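Local coordinates for activator of Hsp90 ATPase homologue 1/2-like C-terminal domain-containing protein (PDB 1XFS) that is of unknown function but belongs to the AHA1 family, whose Bet v 1-like fold suggests a possible role in binding a partner or ligand, at residues L10-R16 / Y129-H135; S74-L78 / S90-Y96. All coordinates share one frame; numbering follows the deposited sequence.

Interaction 1 (L10-R16 / Y129-H135)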
ATOM      1  N   LEU A  10      -1.282  10.514 -14.900  1.00 17.16           N
ATOM      2  CA  LEU A  10      -0.427   9.998 -13.835  1.00 14.78           C
ATOM      3  C   LEU A  10       0.221   8.645 -14.075  1.00 14.28           C
ATOM      4  O   LEU A  10       1.158   8.285 -13.366  1.00 13.92           O
ATOM      5  CB  LEU A  10      -1.242   9.906 -12.545  1.00 14.22           C
ATOM      6  CG  LEU A  10      -2.044  11.152 -12.162  1.00 12.83           C
ATOM      7  CD1 LEU A  10      -2.972  10.837 -10.994  1.00 16.51           C
ATOM      8  CD2 LEU A  10      -1.083  12.268 -11.815  1.00 12.72           C
ATOM      9  N   ASP A  11      -0.259   7.899 -15.064  1.00 12.00           N
ATOM     10  CA  ASP A  11       0.272   6.562 -15.302  1.00 13.78           C
ATOM     11  C   ASP A  11       0.999   6.338 -16.613  1.00 14.66           C
ATOM     12  O   ASP A  11       0.705   6.976 -17.623  1.00 15.69           O
ATOM     13  CB  ASP A  11      -0.867   5.542 -15.202  1.00 13.88           C
ATOM     14  CG  ASP A  11      -1.683   5.704 -13.937  1.00 14.92           C
ATOM     15  OD1 ASP A  11      -1.081   6.032 -12.897  1.00 15.91           O
ATOM     16  OD2 ASP A  11      -2.913   5.500 -13.988  1.00 19.06           O
ATOM     17  N   LEU A  12       1.957   5.421 -16.579  1.00 13.48           N
ATOM     18  CA  LEU A  12       2.710   5.051 -17.768  1.00 15.29           C
ATOM     19  C   LEU A  12       2.517   3.547 -17.926  1.00 17.33           C
ATOM     20  O   LEU A  12       2.636   2.796 -16.954  1.00 15.97           O
ATOM     21  CB  LEU A  12       4.191   5.396 -17.606  1.00 15.33           C
ATOM     22  CG  LEU A  12       4.513   6.895 -17.518  1.00 14.98           C
ATOM     23  CD1 LEU A  12       6.010   7.084 -17.298  1.00 13.31           C
ATOM     24  CD2 LEU A  12       4.066   7.603 -18.797  1.00 15.82           C
HETATM   25  N   MSE A  13       2.205   3.104 -19.141  1.00 18.12           N
HETATM   26  CA  MSE A  13       1.976   1.682 -19.375  1.00 22.07           C
HETATM   27  C   MSE A  13       2.896   1.094 -20.442  1.00 22.56           C
HETATM   28  O   MSE A  13       3.385   1.802 -21.322  1.00 20.90           O
HETATM   29  CB  MSE A  13       0.515   1.446 -19.776  1.00 28.06           C
HETATM   30  CG  MSE A  13       0.117  -0.025 -19.858  1.00 36.89           C
HETATM   31 SE   MSE A  13      -1.749  -0.317 -20.282  1.00 50.58          SE
HETATM   32  CE  MSE A  13      -1.586  -0.569 -22.192  1.00 46.36           C
ATOM     33  N   LEU A  14       3.126  -0.212 -20.346  1.00 22.12           N
ATOM     34  CA  LEU A  14       3.968  -0.934 -21.292  1.00 22.21           C
ATOM     35  C   LEU A  14       3.393  -2.331 -21.505  1.00 20.10           C
ATOM     36  O   LEU A  14       3.155  -3.056 -20.544  1.00 19.39           O
ATOM     37  CB  LEU A  14       5.397  -1.037 -20.752  1.00 24.60           C
ATOM     38  CG  LEU A  14       6.448  -1.731 -21.623  1.00 27.19           C
ATOM     39  CD1 LEU A  14       6.623  -0.979 -22.933  1.00 28.73           C
ATOM     40  CD2 LEU A  14       7.766  -1.790 -20.870  1.00 28.62           C
ATOM     41  N   LYS A  15       3.156  -2.706 -22.759  1.00 20.00           N
ATOM     42  CA  LYS A  15       2.617  -4.033 -23.053  1.00 20.06           C
ATOM     43  C   LYS A  15       3.581  -4.797 -23.955  1.00 18.95           C
ATOM     44  O   LYS A  15       4.062  -4.261 -24.952  1.00 17.72           O
ATOM     45  CB  LYS A  15       1.250  -3.927 -23.737  1.00 23.06           C
ATOM     46  CG  LYS A  15       0.533  -5.270 -23.878  1.00 27.77           C
ATOM     47  CD  LYS A  15      -0.838  -5.130 -24.531  1.00 31.00           C
ATOM     48  CE  LYS A  15      -0.725  -4.778 -26.005  1.00 33.14           C
ATOM     49  NZ  LYS A  15      -0.011  -5.839 -26.767  1.00 35.10           N
ATOM     50  N   ARG A  16       3.859  -6.047 -23.603  1.00 19.02           N
ATOM     51  CA  ARG A  16       4.778  -6.867 -24.380  1.00 18.93           C
ATOM     52  C   ARG A  16       4.309  -8.314 -24.465  1.00 20.61           C
ATOM     53  O   ARG A  16       3.538  -8.778 -23.624  1.00 21.31           O
ATOM     54  CB  ARG A  16       6.177  -6.819 -23.754  1.00 20.51           C
ATOM     55  CG  ARG A  16       6.862  -5.454 -23.853  1.00 21.12           C
ATOM     56  CD  ARG A  16       7.419  -5.229 -25.250  1.00 19.93           C
ATOM     57  NE  ARG A  16       8.511  -6.159 -25.518  1.00 20.76           N
ATOM     58  CZ  ARG A  16       9.761  -5.981 -25.098  1.00 19.50           C
ATOM     59  NH1 ARG A  16      10.080  -4.900 -24.400  1.00 21.62           N
ATOM     60  NH2 ARG A  16      10.686  -6.895 -25.355  1.00 22.32           N
ATOM     61  N   TYR A 129       2.447  -9.662 -21.268  1.00 16.73           N
ATOM     62  CA  TYR A 129       2.931  -8.902 -20.121  1.00 18.22           C
ATOM     63  C   TYR A 129       2.500  -7.450 -20.194  1.00 18.94           C
ATOM     64  O   TYR A 129       2.756  -6.766 -21.182  1.00 18.37           O
ATOM     65  CB  TYR A 129       4.464  -8.983 -20.061  1.00 20.02           C
ATOM     66  CG  TYR A 129       5.119  -8.053 -19.056  1.00 24.10           C
ATOM     67  CD1 TYR A 129       5.316  -6.702 -19.347  1.00 25.87           C
ATOM     68  CD2 TYR A 129       5.528  -8.520 -17.810  1.00 26.33           C
ATOM     69  CE1 TYR A 129       5.899  -5.840 -18.420  1.00 27.78           C
ATOM     70  CE2 TYR A 129       6.115  -7.664 -16.873  1.00 28.40           C
ATOM     71  CZ  TYR A 129       6.296  -6.327 -17.185  1.00 28.20           C
ATOM     72  OH  TYR A 129       6.859  -5.471 -16.265  1.00 31.52           O
ATOM     73  N   THR A 130       1.849  -6.975 -19.140  1.00 18.92           N
ATOM     74  CA  THR A 130       1.405  -5.595 -19.098  1.00 20.17           C
ATOM     75  C   THR A 130       1.925  -4.969 -17.803  1.00 20.04           C
ATOM     76  O   THR A 130       1.693  -5.496 -16.716  1.00 20.00           O
ATOM     77  CB  THR A 130      -0.141  -5.515 -19.156  1.00 21.65           C
ATOM     78  OG1 THR A 130      -0.604  -6.115 -20.375  1.00 23.37           O
ATOM     79  CG2 THR A 130      -0.610  -4.071 -19.111  1.00 22.95           C
ATOM     80  N   ALA A 131       2.656  -3.865 -17.927  1.00 19.70           N
ATOM     81  CA  ALA A 131       3.205  -3.181 -16.757  1.00 20.13           C
ATOM     82  C   ALA A 131       2.743  -1.730 -16.717  1.00 20.44           C
ATOM     83  O   ALA A 131       2.845  -1.009 -17.710  1.00 22.26           O
ATOM     84  CB  ALA A 131       4.735  -3.240 -16.776  1.00 20.44           C
ATOM     85  N   CYS A 132       2.226  -1.309 -15.568  1.00 19.26           N
ATOM     86  CA  CYS A 132       1.760   0.062 -15.398  1.00 17.60           C
ATOM     87  C   CYS A 132       2.437   0.655 -14.176  1.00 17.09           C
ATOM     88  O   CYS A 132       2.465   0.037 -13.111  1.00 15.92           O
ATOM     89  CB  CYS A 132       0.236   0.108 -15.205  1.00 19.04           C
ATOM     90  SG  CYS A 132      -0.437   1.773 -14.864  1.00 25.77           S
ATOM     91  N   ALA A 133       3.003   1.844 -14.347  1.00 12.52           N
ATOM     92  CA  ALA A 133       3.661   2.543 -13.254  1.00 12.56           C
ATOM     93  C   ALA A 133       2.756   3.709 -12.894  1.00 11.62           C
ATOM     94  O   ALA A 133       2.496   4.585 -13.726  1.00 10.94           O
ATOM     95  CB  ALA A 133       5.039   3.044 -13.683  1.00 13.96           C
HETATM   96  N   MSE A 134       2.261   3.697 -11.656  1.00 10.79           N
HETATM   97  CA  MSE A 134       1.352   4.732 -11.161  1.00 10.37           C
HETATM   98  C   MSE A 134       2.119   5.797 -10.387  1.00  9.79           C
HETATM   99  O   MSE A 134       2.925   5.479  -9.516  1.00  8.00           O
HETATM  100  CB  MSE A 134       0.296   4.108 -10.240  1.00 12.07           C
HETATM  101  CG  MSE A 134      -0.506   2.991 -10.862  1.00 13.13           C
HETATM  102 SE   MSE A 134      -1.650   2.171  -9.515  1.00 25.51          SE
HETATM  103  CE  MSE A 134      -3.055   3.439  -9.550  1.00  9.74           C
ATOM    104  N   HIS A 135       1.864   7.062 -10.710  1.00 10.10           N
ATOM    105  CA  HIS A 135       2.532   8.166 -10.034  1.00 10.63           C
ATOM    106  C   HIS A 135       1.540   9.014  -9.251  1.00  9.72           C
ATOM    107  O   HIS A 135       0.333   8.894  -9.442  1.00 12.11           O
ATOM    108  CB  HIS A 135       3.270   9.032 -11.050  1.00  9.84           C
ATOM    109  CG  HIS A 135       4.206   8.256 -11.914  1.00 11.59           C
ATOM    110  ND1 HIS A 135       3.799   7.628 -13.068  1.00 12.28           N
ATOM    111  CD2 HIS A 135       5.514   7.943 -11.752  1.00 12.04           C
ATOM    112  CE1 HIS A 135       4.817   6.956 -13.582  1.00 11.76           C
ATOM    113  NE2 HIS A 135       5.865   7.130 -12.801  1.00 12.13           N
TER
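Leu-10 and His-135 close one end of this antiparallel ladder: the carbonyl oxygen of Leu-10 is gripped twice, by the His-135 backbone N at 3.0 Å and by its ring ND1 at 2.7 Å. The two donors come from opposite faces of the carbonyl plane, and the oxygen lies in the plane of the imidazole. A chi1 of -54° sets His-135 CG beside its own backbone N and brings ND1 to the oxygen that N holds; NE2 bonds His-144. Asp-11 faces Met-134, a selenomethionine, in a non-hydrogen-bonded pair. Their side chains run side by side, with Asp-11 OD1 3.6 Å from Met-134 CB, while the carboxylate forms a salt bridge to Arg-97 of the second subunit. Leu-12 trades backbone bonds both ways with Ala-133, and its CD1 leans on the His-135 ring at CE1, 3.9 Å off. Met-13, also a selenomethionine, extends with CG anti to the backbone N and then bends at chi3 (96°), bringing SE to 4.1 Å from Thr-130 CG2. Leu-14 is doubly bonded to Ala-131, though its own N-H makes the more bent bond. At Lys-15, CG touches Thr-130 OG1 at 3.8 Å. Arg-16 pairs with Tyr-129, its O accepting from Tyr-129 N at 2.7 Å, and its guanidinium reaches Gly-154 O and Thr-158 OG1 on helix 149-167. That helix packs, as in the helix-grip fold, on the face that carries Leu-12, Leu-14, Arg-16 and Tyr-129: Phe-149 meets Leu-12 and Ala-133, Trp-153 meets Leu-14 and Ile-157 meets Tyr-129. Helix 138-145 covers the Leu-10/His-135 end, Pro-138 against Leu-10 and Arg-141 against Leu-12 and His-135. Strand 11-18 is outermost within the chain; strand 127-134 is hydrogen-bonded on its other side to strand 115-122, as at Cys-132 with Val-117.

Interaction 2 (S74-L78 / S90-Y96)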
ATOM      1  N   SER A  74      13.845   0.280  -1.410  1.00 22.54           N
ATOM      2  CA  SER A  74      13.002  -0.477  -0.497  1.00 19.41           C
ATOM      3  C   SER A  74      11.538  -0.268  -0.855  1.00 17.24           C
ATOM      4  O   SER A  74      11.061   0.865  -0.928  1.00 18.17           O
ATOM      5  CB  SER A  74      13.261  -0.037   0.946  1.00 20.91           C
ATOM      6  OG  SER A  74      12.475  -0.778   1.860  1.00 22.06           O
ATOM      7  N   GLY A  75      10.834  -1.369  -1.089  1.00 12.70           N
ATOM      8  CA  GLY A  75       9.433  -1.279  -1.446  1.00 12.06           C
ATOM      9  C   GLY A  75       8.614  -2.293  -0.675  1.00  9.53           C
ATOM     10  O   GLY A  75       9.145  -3.031   0.159  1.00  9.66           O
ATOM     11  N   CYS A  76       7.319  -2.339  -0.966  1.00  9.29           N
ATOM     12  CA  CYS A  76       6.401  -3.243  -0.274  1.00  8.43           C
ATOM     13  C   CYS A  76       5.432  -3.896  -1.261  1.00  6.83           C
ATOM     14  O   CYS A  76       4.879  -3.218  -2.118  1.00  8.18           O
ATOM     15  CB  CYS A  76       5.605  -2.431   0.760  1.00  8.77           C
ATOM     16  SG  CYS A  76       4.510  -3.365   1.832  1.00  9.69           S
ATOM     17  N   PHE A  77       5.228  -5.205  -1.154  1.00  6.74           N
ATOM     18  CA  PHE A  77       4.269  -5.876  -2.029  1.00  7.17           C
ATOM     19  C   PHE A  77       2.855  -5.571  -1.521  1.00  6.63           C
ATOM     20  O   PHE A  77       2.616  -5.516  -0.318  1.00  9.42           O
ATOM     21  CB  PHE A  77       4.512  -7.393  -2.047  1.00  7.46           C
ATOM     22  CG  PHE A  77       5.736  -7.797  -2.819  1.00  6.96           C
ATOM     23  CD1 PHE A  77       5.786  -7.646  -4.205  1.00  8.34           C
ATOM     24  CD2 PHE A  77       6.857  -8.284  -2.158  1.00  7.97           C
ATOM     25  CE1 PHE A  77       6.950  -7.973  -4.925  1.00  8.27           C
ATOM     26  CE2 PHE A  77       8.028  -8.614  -2.863  1.00  8.08           C
ATOM     27  CZ  PHE A  77       8.065  -8.457  -4.245  1.00  7.47           C
ATOM     28  N   LEU A  78       1.926  -5.349  -2.444  1.00  6.48           N
ATOM     29  CA  LEU A  78       0.550  -5.043  -2.078  1.00  7.11           C
ATOM     30  C   LEU A  78      -0.419  -6.140  -2.488  1.00  7.83           C
ATOM     31  O   LEU A  78      -1.433  -6.365  -1.830  1.00  9.51           O
ATOM     32  CB  LEU A  78       0.125  -3.728  -2.717  1.00  5.69           C
ATOM     33  CG  LEU A  78       0.999  -2.529  -2.366  1.00  5.78           C
ATOM     34  CD1 LEU A  78       0.509  -1.304  -3.138  1.00  7.70           C
ATOM     35  CD2 LEU A  78       0.939  -2.256  -0.857  1.00  8.54           C
ATOM     36  N   SER A  90       6.733   1.820  -3.888  1.00  7.48           N
ATOM     37  CA  SER A  90       7.899   2.372  -3.212  1.00  8.52           C
ATOM     38  C   SER A  90       7.431   3.441  -2.232  1.00  9.20           C
ATOM     39  O   SER A  90       8.237   4.061  -1.552  1.00  9.33           O
ATOM     40  CB  SER A  90       8.912   2.936  -4.223  1.00 10.71           C
ATOM     41  OG  SER A  90       8.371   3.968  -5.007  1.00 11.78           O
ATOM     42  N   ALA A  91       6.115   3.640  -2.154  1.00  7.45           N
ATOM     43  CA  ALA A  91       5.534   4.633  -1.243  1.00  8.14           C
ATOM     44  C   ALA A  91       5.479   4.036   0.161  1.00  6.59           C
ATOM     45  O   ALA A  91       5.319   4.755   1.156  1.00  8.24           O
ATOM     46  CB  ALA A  91       4.131   5.015  -1.695  1.00  7.66           C
ATOM     47  N   LEU A  92       5.605   2.713   0.231  1.00  8.85           N
ATOM     48  CA  LEU A  92       5.584   2.002   1.504  1.00  8.33           C
ATOM     49  C   LEU A  92       6.758   1.033   1.559  1.00  8.58           C
ATOM     50  O   LEU A  92       7.269   0.608   0.522  1.00  8.88           O
ATOM     51  CB  LEU A  92       4.289   1.197   1.648  1.00  8.78           C
ATOM     52  CG  LEU A  92       2.937   1.907   1.569  1.00  9.15           C
ATOM     53  CD1 LEU A  92       1.819   0.876   1.731  1.00 10.41           C
ATOM     54  CD2 LEU A  92       2.843   2.959   2.677  1.00  9.57           C
ATOM     55  N   VAL A  93       7.180   0.691   2.770  1.00 10.35           N
ATOM     56  CA  VAL A  93       8.265  -0.260   2.952  1.00 11.57           C
ATOM     57  C   VAL A  93       7.704  -1.465   3.713  1.00 10.43           C
ATOM     58  O   VAL A  93       6.485  -1.644   3.791  1.00  9.69           O
ATOM     59  CB  VAL A  93       9.479   0.369   3.710  1.00 11.49           C
ATOM     60  CG1 VAL A  93      10.120   1.456   2.843  1.00 15.55           C
ATOM     61  CG2 VAL A  93       9.041   0.948   5.049  1.00 12.18           C
ATOM     62  N   LYS A  94       8.581  -2.294   4.267  1.00 10.89           N
ATOM     63  CA  LYS A  94       8.146  -3.492   4.980  1.00 12.58           C
ATOM     64  C   LYS A  94       6.991  -3.256   5.957  1.00 10.51           C
ATOM     65  O   LYS A  94       6.948  -2.244   6.661  1.00 10.09           O
ATOM     66  CB  LYS A  94       9.331  -4.116   5.725  1.00 14.62           C
ATOM     67  CG  LYS A  94       8.994  -5.400   6.478  1.00 19.95           C
ATOM     68  CD  LYS A  94      10.229  -5.985   7.153  1.00 22.98           C
ATOM     69  CE  LYS A  94       9.903  -7.274   7.897  1.00 27.05           C
ATOM     70  NZ  LYS A  94      11.081  -7.822   8.632  1.00 29.81           N
ATOM     71  N   ASN A  95       6.060  -4.205   5.977  1.00  9.29           N
ATOM     72  CA  ASN A  95       4.894  -4.174   6.858  1.00  9.91           C
ATOM     73  C   ASN A  95       3.968  -2.977   6.611  1.00  8.80           C
ATOM     74  O   ASN A  95       3.236  -2.555   7.508  1.00  9.13           O
ATOM     75  CB  ASN A  95       5.351  -4.201   8.325  1.00 14.26           C
ATOM     76  CG  ASN A  95       6.008  -5.522   8.707  1.00 14.91           C
ATOM     77  OD1 ASN A  95       6.918  -5.558   9.534  1.00 21.35           O
ATOM     78  ND2 ASN A  95       5.535  -6.614   8.116  1.00 15.22           N
ATOM     79  N   TYR A  96       4.012  -2.438   5.390  1.00  7.34           N
ATOM     80  CA  TYR A  96       3.167  -1.311   4.974  1.00  6.41           C
ATOM     81  C   TYR A  96       3.506   0.032   5.617  1.00  7.00           C
ATOM     82  O   TYR A  96       2.667   0.935   5.654  1.00  8.75           O
ATOM     83  CB  TYR A  96       1.692  -1.606   5.262  1.00  6.25           C
ATOM     84  CG  TYR A  96       1.124  -2.852   4.618  1.00  7.14           C
ATOM     85  CD1 TYR A  96       1.076  -2.992   3.231  1.00  7.45           C
ATOM     86  CD2 TYR A  96       0.550  -3.855   5.401  1.00 10.66           C
ATOM     87  CE1 TYR A  96       0.459  -4.096   2.639  1.00  9.75           C
ATOM     88  CE2 TYR A  96      -0.071  -4.963   4.820  1.00  9.49           C
ATOM     89  CZ  TYR A  96      -0.112  -5.071   3.435  1.00  8.80           C
ATOM     90  OH  TYR A  96      -0.739  -6.147   2.853  1.00  9.27           O
TER
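Cys-76 points toward the incoming chain, and its SG comes obliquely to the Tyr-96 ring, 3.7 Å from CD1, in a sulfur-aromatic contact 47° off the ring normal. The extended first torsion of Cys-76 (chi1 -175°) swings the sulfur clear of its own backbone N and over the turn that carries Tyr-96; both CB and SG lie 3.3 Å from Val-93 O, and CB is 4.0 Å from Leu-92 CB. Tyr-96 has CG beside its backbone N, anti to the carbonyl carbon (chi1 -58°), which brings CD1 and CE1 to Cys-76 and Leu-78. Leu-78 works on that ring from another direction: its CD2 lies in the ring plane at the edge, 4.0 Å from Tyr-96 CE1, and also meets Leu-92 CD1. With an alanine at Tyr-96, Cys-76 SG would probably lose its ring partner, and Leu-78 CD2 the ring edge within its own chain, leaving a gap beside strand 70-81. The chain has just left strand 85-89, the antiparallel hairpin partner of strand 70-81, and doubles back across the Cys-76 and Leu-78 side of that strand. No hydrogen bond joins the two segments. The return runs through a type II turn at Lys-94 and Asn-95, closed by a weak bond from Tyr-96 N to Val-93 O. At the far end Ser-74 OG nudges Val-93 CG1 at 3.4 Å, and Gly-75 CA lies 4.3 Å from Ser-90 CA. Phe-77 turns the other way, toward Phe-59 and Trp-88. Leu-78 and Tyr-96 each pack on the other's counterpart in the second subunit, whose Thr-115 OG1 bonds Tyr-96 O.

Both contacts use the same antiparallel sheet, with centres about 19 Å apart and nearest atoms about 7 Å apart. Interaction 1 joins two neighbouring strands at one margin of the sheet and depends on regular backbone pairing; one face packs on helices, while the other includes exposed Met-13 and Lys-15. Interaction 2 lays a loop with only a short, weakly bonded strand against inner strand 70-81; it lies farther from the chain centre, yet more of its touching residues are buried, and it relies on a sulfur, leucines and an aromatic ring. The second subunit reaches both in different ways: chiefly through Arg-97 and its charge at 10-16/129-135, and largely by apolar packing at 74-78/90-96.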